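Long-range contacts in prolyl-tRNA synthetase (Naegleria fowleri, PDB 6UYH), which probably charges tRNA(Pro) with proline in an ATP-dependent reaction, as a class II aminoacyl-tRNA synthetase, and here holds halofuginone together with an ATP analogue: residues 120-125 and 248-253; 203-208 and 221-226; 115-120 and 167-172. All coordinates share one frame; numbering follows the deposited sequence.

Overall arrangement
All three contacts lie within the class II core. Contacts 1 and 3 are buried and adjoin: they share Ser-120, both touch halofuginone, and Tyr-125 OH of contact 1 probably hydrogen-bonds to His-171 ND1 of contact 3, 2.7 Å away. Contact 1 is apolar and aromatic across its segments, a helix start against residues 248-253. Contact 3 is polar, a loop gripped by a strand carboxylate in the ligand pocket. Contact 2, partly buried and nearer the centre of the chain (about 11 Å from it), is a hairpin joined by backbone hydrogen bonds; its centre is about 27 Å from that of contact 1 and about 21 Å from that of contact 3.

Contact 1: residues 120-125 and 248-253; sequences SETIMY and KMFKIQ. With HFG (7-bromo-6-chloro-3-{3-[(2R,3S)-3-hydroxypiperidin-2-yl]-2-oxopropyl}quinazolin-4(3H)-one), chain D.
The start of helix 121-131 in the class II synthetase core, whose Glu-121 belongs to the halofuginone pocket, packs through Thr-122 and Tyr-125 against Phe-250 and Ile-252, where the chain leaves helix 245-250. No hydrogen bond crosses between the segments; the join is apolar. Its centre is a CH-pi contact: Tyr-125 CB sits over one face of the Phe-250 ring, 3.9 Å from the ring centroid and 18° off its normal. The two rings form an offset edge-to-face pair with planes at 82°, the edge of Tyr-125 directed at the face of Phe-250. Tyr-125 CG lies anti to its own carbonyl carbon (chi1 -68°), which carries the ring past Phe-250 and its hydroxyl away from the contact, to His-171 ND1. At the far end of the Phe-250 ring, CZ reaches Thr-122 CG2 at 4.2 Å. Ile-252 comes in beside Phe-250, its CD1 touching Tyr-125 CB at 4.0 Å. Lys-251, with positive phi, turns the chain between these two apolar residues.

One residue before Thr-122, Glu-121 bends at chi2 and leads its carboxylate away from Phe-250. OE2 accepts a hydrogen bond of 2.6 Å from N1' of the halofuginone piperidine ring, while OE1 is bonded to Thr-119 OG1. Inhibitor and aromatic packing thus use neighbouring residues at the start of one helix.

Around the contact, Tyr-125 also meets the rings of Tyr-128, Phe-246 and His-171. Ile-252 lies against Tyr-128 and Ala-129 of helix 121-131 and is tied by backbone hydrogen bonding to Ala-264 of strand 261-272, and Tyr-125 rests on Gln-266 and Ser-268 of the same strand; strand 164-174 touches the helix through His-171.

Contact 2: residues 203-208 and 221-226; sequences VIKGTK and TTVETF
Ile-204 and Glu-224 exchange backbone hydrogen bonds: Ile-204 N gives to Glu-224 O, and Glu-224 N returns to Ile-204 O at 2.9 Å and nearly straight (174°). Gly-206 and Thr-222 repeat the exchange, Gly-206 N to Thr-222 O at 3.1 Å and Thr-222 N to Gly-206 O at 2.9 Å. Lys-205 with Val-223 and Thr-207 with Thr-221 are the non-hydrogen-bonded pairs of this antiparallel hairpin, which lies between strand 474-479 of the C-terminal part, paired with 204-207, and strand 232-243 of the class II core, paired with 219-227. The outward backbone of Lys-205 and Thr-207 bonds to Leu-480 and Val-478, that of Thr-221 and Val-223 to Ser-239 and Gly-236.

Thr-222 OG1, anti to its backbone N (chi1 178°), donates to the anti lone pair of Glu-224 OE2 at 2.8 Å and accepts from a water that Lys-208 NZ reaches weakly. Glu-224 OE1 is met by Gln-235 NE2. Lys-205 runs alongside Val-223, on the same face, to a salt bridge with Glu-189 of helix 177-198. Val-203 CB packs on Val-223 CB at 4.0 Å. Thr-221 OG1 bonds to Ser-239 O, Thr-225 OG1 to Val-234 O and Val-203 N to Glu-196 OE2.

Contact 3: residues 115-120 and 167-172; sequences ALRPTS and WQEGHS. With HFG (7-bromo-6-chloro-3-{3-[(2R,3S)-3-hydroxypiperidin-2-yl]-2-oxopropyl}quinazolin-4(3H)-one), chain D; ANP (phosphoaminophosphonic acid-adenylate ester), chain C.
The indole of Trp-167 turns its edge to Thr-119: OG1 lies in the ring plane, 3.5 Å from CH2. At the edge too, O5' of the ATP analogue ANP approaches CZ3, while Glu-169 CB, from the same strand, rests over one face, offset toward the rim. The second flat group, the imidazole of His-171, has Glu-169 CG at its edge, and its CE1 is 3.9 Å from C6' of the halofuginone piperidine.

Between these rings stands the carboxylate of Glu-169, its chain extended beyond CG (chi2 -178°) across to Ser-120, which it grips at two points. Ser-120 OG donates to OE1 at 2.6 Å from above the carboxylate plane, and Ser-120 N gives a bent bond (135°) to the syn lone pair of OE2. His-171 NE2 also donates to OE2, at 2.8 Å, on the anti side but out of the carboxylate plane, and close to its own ring plane, so this oxygen takes two donors. OE1 has further donors in Gln-144 NE2 and, weakly, Trp-167 NE1. With four donors on its two oxygens besides the weak one from Trp-167, the buried carboxylate is held in position and rotation.

Strand 164-174 of the class II catalytic sheet here faces the loop leading from strand 108-116 into helix 121-131, and together they wall the halofuginone site. Thr-119 OG1, also held by the Glu-121 carboxylate, lies 2.9 Å from N1' of the inhibitor, whose hydrogen it accepts. Trp-167 CH2 touches C5' of the same piperidine at 3.5 Å, so that Thr-119, Trp-167 and His-171 line one side of this ring. At the other end of the inhibitor, Pro-118 packs on the halogenated ring, CB 3.6 Å from C7. Arg-150 NE bonds to Pro-118 O, and Arg-150 NH2 to ANP.

Contact 1: residues 120-125 and 248-253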
loop_
_atom_site.group_PDB
_atom_site.type_symbol
_atom_site.label_atom_id
_atom_site.label_comp_id
_atom_site.label_asym_id
_atom_site.label_seq_id
_atom_site.Cartn_x
_atom_site.Cartn_y
_atom_site.Cartn_z
ATOM N N SER A 120 8.250 -9.715 -9.789
ATOM C CA SER A 120 7.023 -10.026 -10.525
ATOM C C SER A 120 7.172 -10.176 -12.042
ATOM O O SER A 120 6.149 -10.220 -12.734
ATOM C CB SER A 120 5.955 -8.976 -10.219
ATOM O OG SER A 120 5.668 -9.002 -8.833
ATOM N N GLU A 121 8.396 -10.291 -12.579
ATOM C CA GLU A 121 8.543 -10.483 -14.022
ATOM C C GLU A 121 7.700 -11.653 -14.533
ATOM O O GLU A 121 6.980 -11.523 -15.531
ATOM C CB GLU A 121 10.009 -10.718 -14.387
ATOM C CG GLU A 121 10.875 -9.459 -14.441
ATOM C CD GLU A 121 11.382 -9.026 -13.078
ATOM O OE1 GLU A 121 11.078 -9.695 -12.068
ATOM O OE2 GLU A 121 12.097 -8.009 -13.016
ATOM N N THR A 122 7.799 -12.818 -13.875
ATOM C CA THR A 122 7.099 -14.008 -14.368
ATOM C C THR A 122 5.618 -13.995 -14.018
ATOM O O THR A 122 4.855 -14.801 -14.574
ATOM C CB THR A 122 7.729 -15.301 -13.829
ATOM O OG1 THR A 122 7.578 -15.365 -12.404
ATOM C CG2 THR A 122 9.214 -15.394 -14.214
ATOM N N ILE A 123 5.209 -13.097 -13.117
ATOM C CA ILE A 123 3.809 -12.913 -12.747
ATOM C C ILE A 123 3.110 -11.977 -13.729
ATOM O O ILE A 123 1.929 -12.161 -14.039
ATOM C CB ILE A 123 3.729 -12.366 -11.306
ATOM C CG1 ILE A 123 4.360 -13.361 -10.328
ATOM C CG2 ILE A 123 2.278 -12.012 -10.906
ATOM C CD1 ILE A 123 4.416 -12.851 -8.881
ATOM N N MET A 124 3.828 -10.980 -14.245
ATOM C CA MET A 124 3.248 -9.922 -15.059
ATOM C C MET A 124 3.399 -10.127 -16.558
ATOM O O MET A 124 2.509 -9.721 -17.313
ATOM C CB MET A 124 3.878 -8.580 -14.683
ATOM C CG MET A 124 3.566 -8.170 -13.264
ATOM S SD MET A 124 4.499 -6.701 -12.770
ATOM C CE MET A 124 3.710 -5.458 -13.783
ATOM N N TYR A 125 4.483 -10.741 -17.014
ATOM C CA TYR A 125 4.769 -10.661 -18.442
ATOM C C TYR A 125 3.864 -11.546 -19.303
ATOM O O TYR A 125 3.655 -11.208 -20.474
ATOM C CB TYR A 125 6.255 -10.947 -18.706
ATOM C CG TYR A 125 7.168 -9.858 -18.160
ATOM C CD1 TYR A 125 6.635 -8.657 -17.679
ATOM C CD2 TYR A 125 8.549 -10.028 -18.103
ATOM C CE1 TYR A 125 7.454 -7.661 -17.174
ATOM C CE2 TYR A 125 9.383 -9.033 -17.591
ATOM C CZ TYR A 125 8.826 -7.854 -17.126
ATOM O OH TYR A 125 9.642 -6.858 -16.617
ATOM N N LYS A 248 11.170 -11.917 -25.837
ATOM C CA LYS A 248 11.327 -13.170 -26.566
ATOM C C LYS A 248 10.889 -14.350 -25.709
ATOM O O LYS A 248 10.239 -15.277 -26.204
ATOM C CB LYS A 248 12.774 -13.336 -27.033
ATOM C CG LYS A 248 13.153 -12.410 -28.175
ATOM C CD LYS A 248 14.652 -12.459 -28.449
ATOM C CE LYS A 248 15.055 -11.400 -29.461
ATOM N NZ LYS A 248 16.536 -11.333 -29.659
ATOM N N MET A 249 11.206 -14.303 -24.415
ATOM C CA MET A 249 10.806 -15.349 -23.478
ATOM C C MET A 249 9.289 -15.488 -23.404
ATOM O O MET A 249 8.758 -16.605 -23.382
ATOM C CB MET A 249 11.373 -15.029 -22.092
ATOM C CG MET A 249 12.067 -16.167 -21.357
ATOM S SD MET A 249 12.811 -15.596 -19.798
ATOM C CE MET A 249 14.156 -14.569 -20.391
ATOM N N PHE A 250 8.571 -14.368 -23.346
ATOM C CA PHE A 250 7.134 -14.399 -23.109
ATOM C C PHE A 250 6.313 -14.066 -24.348
ATOM O O PHE A 250 5.095 -13.937 -24.243
ATOM C CB PHE A 250 6.774 -13.456 -21.955
ATOM C CG PHE A 250 7.235 -13.956 -20.630
ATOM C CD1 PHE A 250 8.496 -13.637 -20.154
ATOM C CD2 PHE A 250 6.435 -14.798 -19.882
ATOM C CE1 PHE A 250 8.939 -14.121 -18.942
ATOM C CE2 PHE A 250 6.870 -15.283 -18.665
ATOM C CZ PHE A 250 8.136 -14.950 -18.199
ATOM N N LYS A 251 6.943 -13.943 -25.516
ATOM C CA LYS A 251 6.242 -13.626 -26.762
ATOM C C LYS A 251 5.454 -12.321 -26.634
ATOM O O LYS A 251 4.255 -12.258 -26.914
ATOM C CB LYS A 251 5.334 -14.782 -27.197
ATOM N N ILE A 252 6.144 -11.267 -26.204
ATOM C CA ILE A 252 5.548 -9.934 -26.120
ATOM C C ILE A 252 5.879 -9.246 -27.440
ATOM O O ILE A 252 6.935 -8.632 -27.605
ATOM C CB ILE A 252 6.049 -9.148 -24.912
ATOM C CG1 ILE A 252 5.857 -9.951 -23.619
ATOM C CG2 ILE A 252 5.314 -7.822 -24.817
ATOM C CD1 ILE A 252 6.533 -9.324 -22.392
ATOM N N GLN A 253 4.950 -9.341 -28.388
ATOM C CA GLN A 253 5.150 -8.894 -29.758
ATOM C C GLN A 253 4.079 -7.884 -30.128
ATOM O O GLN A 253 2.990 -7.858 -29.550
ATOM C CB GLN A 253 5.093 -10.067 -30.742
ATOM C CG GLN A 253 6.148 -11.134 -30.521
ATOM C CD GLN A 253 5.862 -12.384 -31.324
ATOM O OE1 GLN A 253 4.809 -13.002 -31.168
ATOM N NE2 GLN A 253 6.790 -12.757 -32.199
HETATM O "O4'" HFG D . 14.235 -8.798 -8.969
HETATM C C21 HFG D . 15.154 -8.733 -9.759
HETATM C "C3'" HFG D . 15.105 -7.828 -10.968
HETATM C "C2'" HFG D . 14.198 -6.596 -10.844
HETATM N "N1'" HFG D . 12.775 -6.949 -10.757
HETATM C "C6'" HFG D . 11.912 -5.762 -10.791
HETATM C "C5'" HFG D . 12.214 -4.813 -9.662
HETATM C "C4'" HFG D . 13.701 -4.450 -9.650
HETATM C C39 HFG D . 14.564 -5.698 -9.661
HETATM O "O7'" HFG D . 15.945 -5.328 -9.736
HETATM C "C1'" HFG D . 16.417 -9.588 -9.583
HETATM N N3 HFG D . 16.170 -10.765 -8.754
HETATM C C4 HFG D . 15.367 -11.769 -9.279
HETATM O O11 HFG D . 14.923 -11.695 -10.410
HETATM C C10 HFG D . 15.091 -12.860 -8.335
HETATM C C5 HFG D . 14.311 -13.946 -8.728
HETATM C C2 HFG D . 16.654 -10.819 -7.475
HETATM N N1 HFG D . 16.423 -11.745 -6.614
HETATM C C9 HFG D . 15.605 -12.794 -7.038
HETATM C C8 HFG D . 15.285 -13.791 -6.116
HETATM C C7 HFG D . 14.484 -14.848 -6.516
HETATM BR BR1 HFG D . 13.985 -16.127 -5.212
HETATM C C6 HFG D . 14.029 -14.942 -7.814
HETATM CL CL1 HFG D . 13.137 -16.334 -8.353
#

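Contact 2: residues 203-208 and 221-226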
loop_
_atom_site.group_PDB
_atom_site.type_symbol
_atom_site.label_atom_id
_atom_site.label_comp_id
_atom_site.label_asym_id
_atom_site.label_seq_id
_atom_site.Cartn_x
_atom_site.Cartn_y
_atom_site.Cartn_z
ATOM N N VAL A 203 24.291 10.031 -3.563
ATOM C CA VAL A 203 24.366 8.810 -4.359
ATOM C C VAL A 203 25.412 8.976 -5.447
ATOM O O VAL A 203 25.817 10.086 -5.799
ATOM C CB VAL A 203 23.019 8.412 -5.018
ATOM C CG1 VAL A 203 21.896 8.297 -3.997
ATOM C CG2 VAL A 203 22.654 9.376 -6.122
ATOM N N ILE A 204 25.837 7.836 -5.985
ATOM C CA ILE A 204 26.676 7.774 -7.177
ATOM C C ILE A 204 25.958 6.899 -8.191
ATOM O O ILE A 204 25.642 5.739 -7.895
ATOM C CB ILE A 204 28.068 7.201 -6.880
ATOM C CG1 ILE A 204 28.809 8.079 -5.873
ATOM C CG2 ILE A 204 28.865 7.111 -8.177
ATOM C CD1 ILE A 204 30.072 7.433 -5.347
ATOM N N LYS A 205 25.699 7.445 -9.377
ATOM C CA LYS A 205 25.063 6.686 -10.445
ATOM C C LYS A 205 26.108 5.897 -11.222
ATOM O O LYS A 205 27.165 6.418 -11.555
ATOM C CB LYS A 205 24.347 7.626 -11.413
ATOM C CG LYS A 205 23.124 8.322 -10.874
ATOM C CD LYS A 205 22.653 9.331 -11.921
ATOM C CE LYS A 205 21.332 9.997 -11.520
ATOM N NZ LYS A 205 20.964 11.019 -12.546
ATOM N N GLY A 206 25.778 4.659 -11.569
ATOM C CA GLY A 206 26.698 3.891 -12.383
ATOM C C GLY A 206 25.985 2.708 -12.999
ATOM O O GLY A 206 24.813 2.448 -12.726
ATOM N N THR A 207 26.708 2.005 -13.862
ATOM C CA THR A 207 26.239 0.731 -14.384
ATOM C C THR A 207 26.910 -0.400 -13.613
ATOM O O THR A 207 28.061 -0.283 -13.197
ATOM C CB THR A 207 26.557 0.592 -15.876
ATOM O OG1 THR A 207 27.967 0.710 -16.059
ATOM C CG2 THR A 207 25.878 1.688 -16.670
ATOM N N LYS A 208 26.185 -1.496 -13.427
ATOM C CA LYS A 208 26.785 -2.672 -12.815
ATOM C C LYS A 208 27.631 -3.446 -13.824
ATOM O O LYS A 208 27.416 -3.381 -15.040
ATOM C CB LYS A 208 25.705 -3.580 -12.225
ATOM C CG LYS A 208 25.050 -3.003 -10.995
ATOM C CD LYS A 208 24.162 -4.040 -10.340
ATOM C CE LYS A 208 23.381 -3.444 -9.189
ATOM N NZ LYS A 208 22.546 -4.485 -8.535
ATOM N N THR A 221 21.562 -0.344 -14.215
ATOM C CA THR A 221 22.067 0.861 -13.574
ATOM C C THR A 221 21.680 0.838 -12.101
ATOM O O THR A 221 20.718 0.172 -11.705
ATOM C CB THR A 221 21.543 2.151 -14.247
ATOM O OG1 THR A 221 20.123 2.278 -14.051
ATOM C CG2 THR A 221 21.865 2.146 -15.751
ATOM N N THR A 222 22.461 1.548 -11.284
ATOM C CA THR A 222 22.271 1.543 -9.840
ATOM C C THR A 222 22.563 2.931 -9.290
ATOM O O THR A 222 23.298 3.706 -9.903
ATOM C CB THR A 222 23.197 0.490 -9.174
ATOM O OG1 THR A 222 23.045 0.523 -7.753
ATOM C CG2 THR A 222 24.660 0.749 -9.522
ATOM N N VAL A 223 21.966 3.253 -8.142
ATOM C CA VAL A 223 22.443 4.354 -7.305
ATOM C C VAL A 223 23.147 3.732 -6.104
ATOM O O VAL A 223 22.534 2.993 -5.322
ATOM C CB VAL A 223 21.314 5.306 -6.872
ATOM C CG1 VAL A 223 20.926 6.218 -8.040
ATOM C CG2 VAL A 223 20.077 4.536 -6.372
ATOM N N GLU A 224 24.440 3.993 -5.984
ATOM C CA GLU A 224 25.227 3.494 -4.862
ATOM C C GLU A 224 25.224 4.509 -3.731
ATOM O O GLU A 224 25.315 5.716 -3.971
ATOM C CB GLU A 224 26.660 3.210 -5.295
ATOM C CG GLU A 224 26.757 2.060 -6.288
ATOM C CD GLU A 224 26.284 0.754 -5.688
ATOM O OE1 GLU A 224 26.889 0.317 -4.681
ATOM O OE2 GLU A 224 25.295 0.182 -6.200
ATOM N N THR A 225 25.110 4.010 -2.500
ATOM C CA THR A 225 25.188 4.826 -1.295
ATOM C C THR A 225 26.304 4.282 -0.420
ATOM O O THR A 225 26.835 3.192 -0.662
ATOM C CB THR A 225 23.864 4.843 -0.518
ATOM O OG1 THR A 225 23.553 3.520 -0.074
ATOM C CG2 THR A 225 22.702 5.363 -1.394
ATOM N N PHE A 226 26.675 5.053 0.601
ATOM C CA PHE A 226 27.893 4.762 1.349
ATOM C C PHE A 226 27.674 4.932 2.844
ATOM O O PHE A 226 27.171 5.969 3.288
ATOM C CB PHE A 226 29.034 5.673 0.895
ATOM C CG PHE A 226 30.328 5.441 1.622
ATOM C CD1 PHE A 226 31.018 4.238 1.487
ATOM C CD2 PHE A 226 30.878 6.439 2.416
ATOM C CE1 PHE A 226 32.239 4.034 2.146
ATOM C CE2 PHE A 226 32.109 6.239 3.069
ATOM C CZ PHE A 226 32.777 5.029 2.925
HETATM O O HOH W 1 21.576 -1.676 -6.821
#

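Contact 3: residues 115-120 and 167-172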
loop_
_atom_site.group_PDB
_atom_site.type_symbol
_atom_site.label_atom_id
_atom_site.label_comp_id
_atom_site.label_asym_id
_atom_site.label_seq_id
_atom_site.Cartn_x
_atom_site.Cartn_y
_atom_site.Cartn_z
ATOM N N ALA A 115 4.510 -20.567 -5.148
ATOM C CA ALA A 115 5.576 -19.786 -4.538
ATOM C C ALA A 115 5.118 -18.372 -4.199
ATOM O O ALA A 115 4.132 -17.857 -4.735
ATOM C CB ALA A 115 6.799 -19.745 -5.464
ATOM N N LEU A 116 5.845 -17.751 -3.273
ATOM C CA LEU A 116 5.633 -16.352 -2.934
ATOM C C LEU A 116 6.520 -15.469 -3.801
ATOM O O LEU A 116 7.696 -15.780 -4.025
ATOM C CB LEU A 116 5.931 -16.095 -1.457
ATOM C CG LEU A 116 5.220 -17.008 -0.459
ATOM C CD1 LEU A 116 5.657 -16.660 0.942
ATOM C CD2 LEU A 116 3.693 -16.911 -0.604
ATOM N N ARG A 117 5.938 -14.378 -4.288
ATOM C CA ARG A 117 6.526 -13.323 -5.104
ATOM C C ARG A 117 7.926 -12.940 -4.637
ATOM O O ARG A 117 8.069 -12.355 -3.556
ATOM C CB ARG A 117 5.603 -12.089 -5.047
ATOM C CG ARG A 117 6.151 -10.819 -5.683
ATOM C CD ARG A 117 5.046 -9.763 -5.756
ATOM N NE ARG A 117 4.445 -9.513 -4.449
ATOM C CZ ARG A 117 3.172 -9.193 -4.248
ATOM N NH1 ARG A 117 2.326 -9.090 -5.264
ATOM N NH2 ARG A 117 2.734 -8.980 -3.018
ATOM N N PRO A 118 8.974 -13.237 -5.419
ATOM C CA PRO A 118 10.315 -12.715 -5.103
ATOM C C PRO A 118 10.657 -11.484 -5.928
ATOM O O PRO A 118 11.668 -10.812 -5.700
ATOM C CB PRO A 118 11.225 -13.888 -5.469
ATOM C CG PRO A 118 10.526 -14.500 -6.657
ATOM C CD PRO A 118 9.033 -14.307 -6.435
ATOM N N THR A 119 9.801 -11.238 -6.921
ATOM C CA THR A 119 9.827 -10.186 -7.936
ATOM C C THR A 119 8.760 -10.616 -8.942
ATOM O O THR A 119 8.373 -11.793 -8.938
ATOM C CB THR A 119 11.208 -10.001 -8.589
ATOM O OG1 THR A 119 11.127 -8.931 -9.540
ATOM C CG2 THR A 119 11.657 -11.277 -9.307
ATOM N N SER A 120 8.250 -9.715 -9.789
ATOM C CA SER A 120 7.023 -10.026 -10.525
ATOM C C SER A 120 7.172 -10.176 -12.042
ATOM O O SER A 120 6.149 -10.220 -12.734
ATOM C CB SER A 120 5.955 -8.976 -10.219
ATOM O OG SER A 120 5.668 -9.002 -8.833
ATOM N N TRP A 167 8.584 -2.765 -1.495
ATOM C CA TRP A 167 9.221 -2.006 -2.566
ATOM C C TRP A 167 8.146 -1.456 -3.489
ATOM O O TRP A 167 6.950 -1.692 -3.297
ATOM C CB TRP A 167 10.250 -2.856 -3.325
ATOM C CG TRP A 167 9.742 -3.924 -4.297
ATOM C CD1 TRP A 167 8.440 -4.258 -4.600
ATOM C CD2 TRP A 167 10.566 -4.802 -5.068
ATOM N NE1 TRP A 167 8.423 -5.284 -5.529
ATOM C CE2 TRP A 167 9.714 -5.630 -5.830
ATOM C CE3 TRP A 167 11.954 -4.958 -5.197
ATOM C CZ2 TRP A 167 10.203 -6.608 -6.698
ATOM C CZ3 TRP A 167 12.439 -5.927 -6.057
ATOM C CH2 TRP A 167 11.564 -6.740 -6.793
ATOM N N GLN A 168 8.581 -0.690 -4.483
ATOM C CA GLN A 168 7.829 -0.557 -5.721
ATOM C C GLN A 168 8.644 -1.256 -6.791
ATOM O O GLN A 168 9.879 -1.228 -6.750
ATOM C CB GLN A 168 7.572 0.899 -6.134
ATOM C CG GLN A 168 8.836 1.792 -6.282
ATOM C CD GLN A 168 9.654 1.583 -7.578
ATOM O OE1 GLN A 168 10.874 1.788 -7.579
ATOM N NE2 GLN A 168 8.983 1.216 -8.681
ATOM N N GLU A 169 7.955 -1.914 -7.722
ATOM C CA GLU A 169 8.589 -2.417 -8.933
ATOM C C GLU A 169 7.828 -1.873 -10.134
ATOM O O GLU A 169 6.595 -1.993 -10.215
ATOM C CB GLU A 169 8.662 -3.964 -8.955
ATOM C CG GLU A 169 7.306 -4.654 -8.771
ATOM C CD GLU A 169 7.422 -6.168 -8.750
ATOM O OE1 GLU A 169 6.760 -6.795 -7.893
ATOM O OE2 GLU A 169 8.166 -6.722 -9.589
ATOM N N GLY A 170 8.563 -1.259 -11.053
ATOM C CA GLY A 170 8.002 -0.734 -12.287
ATOM C C GLY A 170 8.449 -1.615 -13.440
ATOM O O GLY A 170 9.576 -2.098 -13.450
ATOM N N HIS A 171 7.543 -1.840 -14.384
ATOM C CA HIS A 171 7.783 -2.705 -15.540
ATOM C C HIS A 171 7.202 -1.993 -16.750
ATOM O O HIS A 171 5.983 -1.796 -16.826
ATOM C CB HIS A 171 7.120 -4.072 -15.343
ATOM C CG HIS A 171 7.650 -4.839 -14.173
ATOM N ND1 HIS A 171 8.592 -5.837 -14.307
ATOM C CD2 HIS A 171 7.379 -4.752 -12.847
ATOM C CE1 HIS A 171 8.883 -6.329 -13.117
ATOM N NE2 HIS A 171 8.160 -5.692 -12.213
ATOM N N SER A 172 8.054 -1.604 -17.697
ATOM C CA SER A 172 7.607 -0.860 -18.862
ATOM C C SER A 172 7.980 -1.591 -20.146
ATOM O O SER A 172 8.984 -2.305 -20.201
ATOM C CB SER A 172 8.210 0.541 -18.877
ATOM O OG SER A 172 7.738 1.285 -17.773
HETATM O "O4'" HFG D . 14.235 -8.798 -8.969
HETATM C C21 HFG D . 15.154 -8.733 -9.759
HETATM C "C3'" HFG D . 15.105 -7.828 -10.968
HETATM C "C2'" HFG D . 14.198 -6.596 -10.844
HETATM N "N1'" HFG D . 12.775 -6.949 -10.757
HETATM C "C6'" HFG D . 11.912 -5.762 -10.791
HETATM C "C5'" HFG D . 12.214 -4.813 -9.662
HETATM C "C4'" HFG D . 13.701 -4.450 -9.650
HETATM C C39 HFG D . 14.564 -5.698 -9.661
HETATM O "O7'" HFG D . 15.945 -5.328 -9.736
HETATM C "C1'" HFG D . 16.417 -9.588 -9.583
HETATM N N3 HFG D . 16.170 -10.765 -8.754
HETATM C C4 HFG D . 15.367 -11.769 -9.279
HETATM O O11 HFG D . 14.923 -11.695 -10.410
HETATM C C10 HFG D . 15.091 -12.860 -8.335
HETATM C C5 HFG D . 14.311 -13.946 -8.728
HETATM C C2 HFG D . 16.654 -10.819 -7.475
HETATM N N1 HFG D . 16.423 -11.745 -6.614
HETATM C C9 HFG D . 15.605 -12.794 -7.038
HETATM C C8 HFG D . 15.285 -13.791 -6.116
HETATM C C7 HFG D . 14.484 -14.848 -6.516
HETATM BR BR1 HFG D . 13.985 -16.127 -5.212
HETATM C C6 HFG D . 14.029 -14.942 -7.814
HETATM CL CL1 HFG D . 13.137 -16.334 -8.353
HETATM P PG ANP C . 21.296 -7.505 -3.280
HETATM O O1G ANP C . 22.698 -7.779 -3.559
HETATM O O2G ANP C . 20.618 -8.850 -2.782
HETATM O O3G ANP C . 21.272 -6.381 -2.174
HETATM P PB ANP C . 19.410 -7.668 -5.604
HETATM O O1B ANP C . 19.946 -7.896 -6.937
HETATM O O2B ANP C . 18.945 -9.025 -4.993
HETATM N N3B ANP C . 20.490 -6.943 -4.597
HETATM P PA ANP C . 17.020 -6.454 -6.692
HETATM O O1A ANP C . 17.514 -5.897 -7.969
HETATM O O2A ANP C . 16.319 -7.754 -6.917
HETATM O O3A ANP C . 18.191 -6.710 -5.649
HETATM O "O5'" ANP C . 16.030 -5.503 -5.851
HETATM C "C5'" ANP C . 15.739 -4.105 -6.082
HETATM C "C4'" ANP C . 16.242 -3.342 -4.885
HETATM O "O4'" ANP C . 15.625 -3.855 -3.683
HETATM C "C3'" ANP C . 17.735 -3.509 -4.653
HETATM O "O3'" ANP C . 18.471 -2.576 -5.435
HETATM C "C2'" ANP C . 17.875 -3.241 -3.153
HETATM O "O2'" ANP C . 18.087 -1.856 -2.914
HETATM C "C1'" ANP C . 16.526 -3.738 -2.593
HETATM N N9 ANP C . 16.607 -5.030 -1.925
HETATM C C8 ANP C . 17.065 -6.210 -2.452
HETATM N N7 ANP C . 17.019 -7.223 -1.623
HETATM C C5 ANP C . 16.491 -6.672 -0.462
HETATM C C6 ANP C . 16.191 -7.223 0.796
HETATM N N6 ANP C . 16.331 -8.516 1.098
HETATM N N1 ANP C . 15.707 -6.390 1.744
HETATM C C2 ANP C . 15.514 -5.104 1.433
HETATM N N3 ANP C . 15.742 -4.477 0.278
HETATM C C4 ANP C . 16.237 -5.321 -0.634
#